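Local coordinates for protein trehalose-6-phosphate phosphatase (Cryptococcus neoformans, PDB 5DX9) that belongs to the trehalose-phosphatase family of the HAD clan and carries a magnesium ion beside a bound glycan, at residues 49-52 with 53-57; 93-96 with 97-100; 101-104 with 105-108; 193-196 with 197-200. All coordinates share one frame; numbering follows the deposited sequence.

Contact 1. Residues 49-52 with 53-57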
# COMPACT_ATOMS: atom_id res chain seq x y z
N ASN A 49 8.87 -17.45 -1.00
CA ASN A 49 10.12 -17.73 -0.29
C ASN A 49 10.86 -16.46 0.12
O ASN A 49 11.37 -16.36 1.24
CB ASN A 49 11.03 -18.61 -1.15
CG ASN A 49 10.48 -20.00 -1.36
OD1 ASN A 49 9.57 -20.44 -0.65
ND2 ASN A 49 11.03 -20.72 -2.34
N ALA A 50 10.91 -15.49 -0.79
CA ALA A 50 11.62 -14.24 -0.55
C ALA A 50 11.04 -13.48 0.64
O ALA A 50 11.76 -13.12 1.56
CB ALA A 50 11.60 -13.37 -1.80
N ILE A 51 9.74 -13.25 0.60
CA ILE A 51 9.05 -12.54 1.67
C ILE A 51 9.19 -13.29 2.99
O ILE A 51 9.31 -12.67 4.05
CB ILE A 51 7.54 -12.36 1.36
CG1 ILE A 51 7.35 -11.63 0.03
CG2 ILE A 51 6.86 -11.60 2.49
CD1 ILE A 51 7.82 -10.19 0.04
N ALA A 52 9.18 -14.61 2.92
CA ALA A 52 9.33 -15.45 4.11
C ALA A 52 10.67 -15.19 4.78
O ALA A 52 10.72 -14.92 5.99
CB ALA A 52 9.20 -16.91 3.74
N ALA A 53 11.75 -15.26 4.00
CA ALA A 53 13.09 -15.02 4.51
C ALA A 53 13.21 -13.63 5.14
O ALA A 53 13.88 -13.46 6.16
CB ALA A 53 14.11 -15.18 3.40
N LEU A 54 12.56 -12.65 4.52
CA LEU A 54 12.57 -11.28 5.02
C LEU A 54 11.88 -11.20 6.38
O LEU A 54 12.30 -10.44 7.25
CB LEU A 54 11.89 -10.33 4.03
CG LEU A 54 12.53 -10.15 2.65
CD1 LEU A 54 11.77 -9.08 1.87
CD2 LEU A 54 14.00 -9.78 2.78
N CYS A 55 10.82 -11.97 6.54
CA CYS A 55 10.09 -12.02 7.81
C CYS A 55 10.88 -12.78 8.87
O CYS A 55 10.80 -12.46 10.06
CB CYS A 55 8.71 -12.65 7.61
SG CYS A 55 7.57 -11.67 6.61
N LYS A 56 11.64 -13.77 8.43
CA LYS A 56 12.47 -14.58 9.32
C LYS A 56 13.49 -13.74 10.08
O LYS A 56 13.89 -14.08 11.19
CB LYS A 56 13.19 -15.67 8.51
CG LYS A 56 14.25 -16.45 9.29
CD LYS A 56 13.66 -17.62 10.05
CE LYS A 56 14.75 -18.39 10.81
NZ LYS A 56 15.80 -18.95 9.90
N ASP A 57 13.92 -12.63 9.47
CA ASP A 57 14.87 -11.73 10.11
C ASP A 57 14.17 -10.84 11.13
O ASP A 57 13.26 -10.08 10.79
CB ASP A 57 15.58 -10.87 9.06
CG ASP A 57 16.72 -10.04 9.64
OD1 ASP A 57 16.82 -9.92 10.88
OD2 ASP A 57 17.51 -9.50 8.84
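N49 passes its backbone O to the N of A53 at 3.0 Å, the first of four hydrogen bonds from residue i+4 back to residue i in the last turns of helix 45-56. One step on, A50 O accepts from L54 N at 3.1 Å. The same carbonyl also meets the L54 side chain, because chi1 of -64° lays CG beside the backbone N and back over the preceding turn, where L54 CG comes within 3.3 Å of A50 O. I51 does most of the side-chain work. Its O takes the N of C55 at 3.0 Å, while its two branches look to different neighbours. The longer one ends in CD1, which meets L54 CD1 methyl to methyl at a loose 4.5 Å; the shorter one, CG2, faces C55 SG at 4.2 Å. A52 closes the run with the shortest bond of the four, from K56 N to A52 O at 2.8 Å, and the lysine chain then bends at its second torsion and leads off to the exposed side. The inward face carries I51 against L31, L54 against L23 and F25 of strand 21-25 and F298 and L302 of helix 291-306, and C55 against R82 and L83. At the end of 53-57, D57 forms a salt bridge to R21 and a hydrogen bond to K59 N. This is the later part of the helix in a beta-alpha-beta crossover, strand 21-25 to helix 45-56 to strand 60-65, a building unit of the Rossmann-like core of HAD proteins.

Contact 2. Residues 93-96 with 97-100; sequences VKQP and GEED
A long salt bridge between K94 and E99 reaches across the loop of a beta hairpin, the one that joins strand 92-94 to the edge strand 102-103 of the main sheet. K94 NZ stands 3.6 Å from E99 OE1, with the two side chains side by side and pointing the same way. The lysine is stretched out beyond CG. The glutamate leaves the chain with CG anti to its N and then bends (chi2 63°), and the bend brings OE1 round to the amino group. E99 is one of two acids here: NZ also bridges to E74, its stronger partner. On its way the lysine runs close to the returning backbone, K94 CE lying 3.5 Å from E98 O. Nearer the strand, the K94 CA is 4.1 Å from D100 O, so the two arms of the loop are close before the strands pair. Between them the chain reverses at P96 and G97, and the segments run 143° apart. Q95 NE2 only grazes E98, at 4.4 Å from CG; its amide oxygen instead accepts from R196 of helix 190-200. V93, Q95 and P96 all lean on Y63 of strand 60-65, while V93 pairs through its backbone with I102 and K94 with L85, so the strand lies between its two sheet neighbours, with helix 190-200 against V93 through I193.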
# COMPACT_ATOMS: atom_id res chain seq x y z
N VAL A 93 -5.84 -3.31 9.34
CA VAL A 93 -4.43 -3.57 9.64
C VAL A 93 -4.26 -4.78 10.56
O VAL A 93 -4.71 -4.77 11.70
CB VAL A 93 -3.77 -2.34 10.32
CG1 VAL A 93 -2.27 -2.55 10.44
CG2 VAL A 93 -4.09 -1.08 9.54
N LYS A 94 -3.62 -5.83 10.05
CA LYS A 94 -3.28 -6.98 10.87
C LYS A 94 -1.78 -7.05 11.13
O LYS A 94 -1.01 -7.48 10.27
CB LYS A 94 -3.74 -8.28 10.21
CG LYS A 94 -3.26 -9.52 10.94
CD LYS A 94 -3.17 -10.72 10.01
CE LYS A 94 -2.38 -11.85 10.66
NZ LYS A 94 -2.17 -13.00 9.74
N GLN A 95 -1.37 -6.62 12.32
CA GLN A 95 0.03 -6.66 12.72
C GLN A 95 0.58 -8.09 12.69
O GLN A 95 -0.19 -9.05 12.70
CB GLN A 95 0.20 -6.07 14.12
CG GLN A 95 -0.38 -4.68 14.28
CD GLN A 95 -0.20 -4.14 15.68
OE1 GLN A 95 -0.46 -2.96 15.94
NE2 GLN A 95 0.26 -4.99 16.59
N PRO A 96 1.91 -8.22 12.63
CA PRO A 96 2.58 -9.52 12.63
C PRO A 96 2.18 -10.37 13.85
O PRO A 96 1.97 -11.57 13.72
CB PRO A 96 4.06 -9.16 12.67
CG PRO A 96 4.13 -7.80 12.06
CD PRO A 96 2.87 -7.11 12.51
N GLY A 97 2.07 -9.73 15.01
CA GLY A 97 1.68 -10.45 16.21
C GLY A 97 0.30 -11.08 16.12
O GLY A 97 0.15 -12.30 16.19
N GLU A 98 -0.71 -10.23 15.93
CA GLU A 98 -2.11 -10.63 16.03
C GLU A 98 -2.58 -11.57 14.93
O GLU A 98 -1.78 -12.07 14.13
CB GLU A 98 -3.00 -9.38 16.04
CG GLU A 98 -2.60 -8.35 17.09
CD GLU A 98 -2.57 -8.93 18.49
OE1 GLU A 98 -3.60 -9.47 18.93
OE2 GLU A 98 -1.50 -8.86 19.14
N GLU A 99 -3.89 -11.81 14.91
CA GLU A 99 -4.51 -12.70 13.93
C GLU A 99 -5.77 -12.05 13.35
O GLU A 99 -6.35 -12.54 12.37
CB GLU A 99 -4.85 -14.05 14.58
CG GLU A 99 -5.63 -15.01 13.70
CD GLU A 99 -4.88 -15.43 12.45
OE1 GLU A 99 -3.72 -15.00 12.27
OE2 GLU A 99 -5.46 -16.20 11.64
N ASP A 100 -6.19 -10.94 13.95
CA ASP A 100 -7.38 -10.22 13.51
C ASP A 100 -7.04 -8.80 13.04
O ASP A 100 -6.10 -8.19 13.54
CB ASP A 100 -8.42 -10.17 14.63
CG ASP A 100 -9.03 -11.53 14.92
OD1 ASP A 100 -8.38 -12.56 14.65
OD2 ASP A 100 -10.18 -11.57 15.42

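Contact 3. Residues 101-104 with 105-108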
# COMPACT_ATOMS: atom_id res chain seq x y z
N PHE A 101 -7.82 -8.30 12.09
CA PHE A 101 -7.59 -6.97 11.52
C PHE A 101 -8.24 -5.85 12.34
O PHE A 101 -9.43 -5.89 12.62
CB PHE A 101 -8.11 -6.92 10.08
CG PHE A 101 -7.28 -7.70 9.10
CD1 PHE A 101 -6.41 -7.05 8.24
CD2 PHE A 101 -7.38 -9.08 9.04
CE1 PHE A 101 -5.65 -7.77 7.34
CE2 PHE A 101 -6.62 -9.80 8.13
CZ PHE A 101 -5.75 -9.14 7.28
N ILE A 102 -7.44 -4.86 12.71
CA ILE A 102 -7.95 -3.65 13.34
C ILE A 102 -8.75 -2.83 12.33
O ILE A 102 -8.19 -2.35 11.34
CB ILE A 102 -6.81 -2.78 13.91
CG1 ILE A 102 -5.97 -3.58 14.90
CG2 ILE A 102 -7.37 -1.52 14.55
CD1 ILE A 102 -4.77 -2.82 15.44
N ASN A 103 -10.04 -2.66 12.57
CA ASN A 103 -10.87 -1.85 11.67
C ASN A 103 -10.60 -0.36 11.87
O ASN A 103 -10.98 0.22 12.88
CB ASN A 103 -12.35 -2.14 11.88
CG ASN A 103 -13.23 -1.52 10.80
OD1 ASN A 103 -12.84 -0.54 10.15
ND2 ASN A 103 -14.41 -2.09 10.60
N MSE A 104 -9.95 0.24 10.88
CA MSE A 104 -9.59 1.65 10.94
C MSE A 104 -10.78 2.55 10.61
O MSE A 104 -10.68 3.78 10.65
CB MSE A 104 -8.44 1.93 9.96
CG MSE A 104 -7.32 2.80 10.51
SE MSE A 104 -6.38 1.97 11.99
CE MSE A 104 -6.52 0.11 11.43
N THR A 105 -11.92 1.94 10.29
CA THR A 105 -13.06 2.67 9.75
C THR A 105 -14.25 2.76 10.71
O THR A 105 -15.27 3.37 10.37
CB THR A 105 -13.56 2.03 8.44
OG1 THR A 105 -14.11 0.74 8.72
CG2 THR A 105 -12.41 1.88 7.45
N GLU A 106 -14.13 2.16 11.89
CA GLU A 106 -15.24 2.11 12.84
C GLU A 106 -15.87 3.47 13.11
O GLU A 106 -17.09 3.58 13.23
CB GLU A 106 -14.77 1.49 14.16
CG GLU A 106 -14.91 -0.02 14.24
CD GLU A 106 -15.89 -0.46 15.32
OE1 GLU A 106 -16.54 0.42 15.93
OE2 GLU A 106 -16.00 -1.68 15.55
N ALA A 107 -15.04 4.51 13.19
CA ALA A 107 -15.51 5.85 13.52
C ALA A 107 -15.93 6.64 12.29
O ALA A 107 -16.20 7.84 12.38
CB ALA A 107 -14.44 6.60 14.29
N LEU A 108 -15.98 5.98 11.14
CA LEU A 108 -16.29 6.66 9.88
C LEU A 108 -17.70 6.36 9.39
O LEU A 108 -18.26 5.30 9.68
CB LEU A 108 -15.27 6.28 8.81
CG LEU A 108 -13.80 6.56 9.15
CD1 LEU A 108 -12.88 6.00 8.08
CD2 LEU A 108 -13.57 8.05 9.34
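N103 OD1 receives the backbone N-H of T105 at 2.6 Å, with an N-H...O angle of 149°. With CG opposite its own backbone N (chi1 -169°), the amide lies beside the carbonyl carbon and reaches forward to T105. As modelled, this is the pattern of an Asx turn, though OD1 is placed too close to the T105 hydroxyl, so its exact position is doubtful and nothing should rest on that short approach. The two side chains cross at about a right angle. Nearer the backbone, N103 CB comes to 4.1 Å from E106 CG. A second turn follows at once, a type I beta turn from T105 to L108, closed by L108 N to T105 O at 2.8 Å. It brings the L108 side chain back toward the end of 101-104, L108 CD1 lying 4.0 Å from M104 O. M104, a selenomethionine, sends its own chain the other way, against R196 of helix 190-200, while its backbone pairs with S91. T105 also touches S91, and L108 reaches A187 and V188. What links the two segments is thus chiefly one side-chain oxygen and one backbone N-H, with thin apolar contact: as the chain leaves edge strand 102-103, the bond from L108 N to T105 O firmly closes the beta turn, and the Asx-type bond ahead of it is probable.

Contact 4. Residues 193-196 with 197-200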
# COMPACT_ATOMS: atom_id res chain seq x y z
N ILE A 193 -1.15 4.44 6.72
CA ILE A 193 -0.65 3.19 7.28
C ILE A 193 0.86 3.24 7.43
O ILE A 193 1.41 2.85 8.46
CB ILE A 193 -1.03 1.99 6.40
CG1 ILE A 193 -2.55 1.86 6.30
CG2 ILE A 193 -0.41 0.71 6.94
CD1 ILE A 193 -3.26 1.79 7.64
N VAL A 194 1.53 3.74 6.39
CA VAL A 194 2.98 3.90 6.40
C VAL A 194 3.41 4.78 7.57
O VAL A 194 4.41 4.51 8.22
CB VAL A 194 3.49 4.51 5.09
CG1 VAL A 194 4.97 4.83 5.19
CG2 VAL A 194 3.20 3.57 3.91
N ARG A 195 2.64 5.83 7.82
CA ARG A 195 2.95 6.77 8.89
C ARG A 195 2.73 6.15 10.26
O ARG A 195 3.53 6.34 11.17
CB ARG A 195 2.13 8.05 8.73
CG ARG A 195 2.34 8.73 7.39
CD ARG A 195 2.48 10.22 7.55
NE ARG A 195 1.19 10.89 7.67
CZ ARG A 195 0.45 11.27 6.63
NH1 ARG A 195 0.88 11.03 5.39
NH2 ARG A 195 -0.71 11.87 6.82
N ARG A 196 1.64 5.40 10.39
CA ARG A 196 1.39 4.62 11.59
C ARG A 196 2.58 3.70 11.87
O ARG A 196 3.06 3.62 13.01
CB ARG A 196 0.12 3.79 11.45
CG ARG A 196 -0.05 2.72 12.52
CD ARG A 196 -0.96 1.61 12.04
NE ARG A 196 -1.04 0.52 13.01
CZ ARG A 196 -2.02 0.38 13.90
NH1 ARG A 196 -3.01 1.26 13.94
NH2 ARG A 196 -2.01 -0.64 14.74
N LEU A 197 3.06 3.03 10.83
CA LEU A 197 4.18 2.11 10.97
C LEU A 197 5.47 2.83 11.35
O LEU A 197 6.27 2.31 12.13
CB LEU A 197 4.39 1.32 9.68
CG LEU A 197 3.23 0.41 9.27
CD1 LEU A 197 3.68 -0.60 8.24
CD2 LEU A 197 2.65 -0.28 10.49
N MSE A 198 5.69 4.02 10.79
CA MSE A 198 6.87 4.80 11.15
C MSE A 198 6.80 5.26 12.60
O MSE A 198 7.80 5.22 13.32
CB MSE A 198 7.04 6.00 10.21
CG MSE A 198 7.67 5.65 8.87
SE MSE A 198 7.93 7.18 7.67
CE MSE A 198 6.08 7.79 7.53
N TYR A 199 5.62 5.68 13.04
CA TYR A 199 5.43 6.10 14.42
C TYR A 199 5.68 4.94 15.38
O TYR A 199 6.26 5.13 16.45
CB TYR A 199 4.03 6.67 14.64
CG TYR A 199 3.78 7.10 16.07
CD1 TYR A 199 4.10 8.39 16.49
CD2 TYR A 199 3.23 6.23 17.00
CE1 TYR A 199 3.88 8.79 17.79
CE2 TYR A 199 3.01 6.62 18.31
CZ TYR A 199 3.34 7.90 18.70
OH TYR A 199 3.12 8.30 19.99
N GLU A 200 5.25 3.75 14.98
CA GLU A 200 5.43 2.56 15.80
C GLU A 200 6.90 2.15 15.91
O GLU A 200 7.31 1.57 16.91
CB GLU A 200 4.63 1.39 15.24
CG GLU A 200 3.13 1.50 15.36
CD GLU A 200 2.43 0.28 14.80
OE1 GLU A 200 1.20 0.33 14.59
OE2 GLU A 200 3.11 -0.75 14.57
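R196 and E200, one turn apart, form the charged pair: R196 NE lies 2.7 Å from E200 OE1 in a salt bridge. A single carboxylate oxygen does the work. It approaches the guanidinium obliquely, the two planes stand 70° apart, and R196 NH2 is farther off, 3.4 Å from the same OE1, so this is no two-pronged, coplanar pairing. The arginine leaves the helix with CG anti to its N (chi1 167°) and runs straight to NE. The glutamate folds back over the preceding turn, its CG 3.2 Å from R196 O, and then stretches out to bring OE1 to R196 NE. The other ends of the guanidinium have partners too, NH1 on A245 O and NH2 on Q95 OE1. The helix concerned, 190-200, leads into strand 206-211 and packs on the parallel strands of the Rossmann-like HAD core, with V194 and L197 on L24 and I193 on I65. Apolar contacts make up the rest of the side-chain story. M198, a selenomethionine, turns at its last torsion (chi3 -59°), which swings CE back over the previous turn: M198 CE meets V194 CG1 at 3.9 Å and lies 3.6 Å from R195 CA. I193 CG2 touches L197 CG at 4.3 Å, and that same branch point of L197 presses on I193 O at 3.1 Å. Through the backbone, L197, M198, Y199 and E200 donate their N-H groups to the carbonyls of I193, V194, R195 and R196, every one of these bonds 2.9 Å long.

In the fold
Contacts 2, 3 and 4 meet one another, and contact 1 stands apart from them. Contacts 2 and 3 join at the edge of the main sheet, where V93 O lies 2.9 Å from I102 N, a probable hydrogen bond. Contact 2 reaches contact 4 through another, Q95 OE1 to R196 NH2 at 3.0 Å, and V93 and M104 add packing against helix 190-200. Contact 1 comes nearest to contact 2, about 7 Å between nearest atoms. The bound 6-O-phosphono-alpha-D-glucopyranose is about 11 Å from the side chain of I193 and about 12 Å from that of I51; the magnesium ion, held by N26, D28 and D212, is about 13 Å from the side chain of I51, and as far from that of V194.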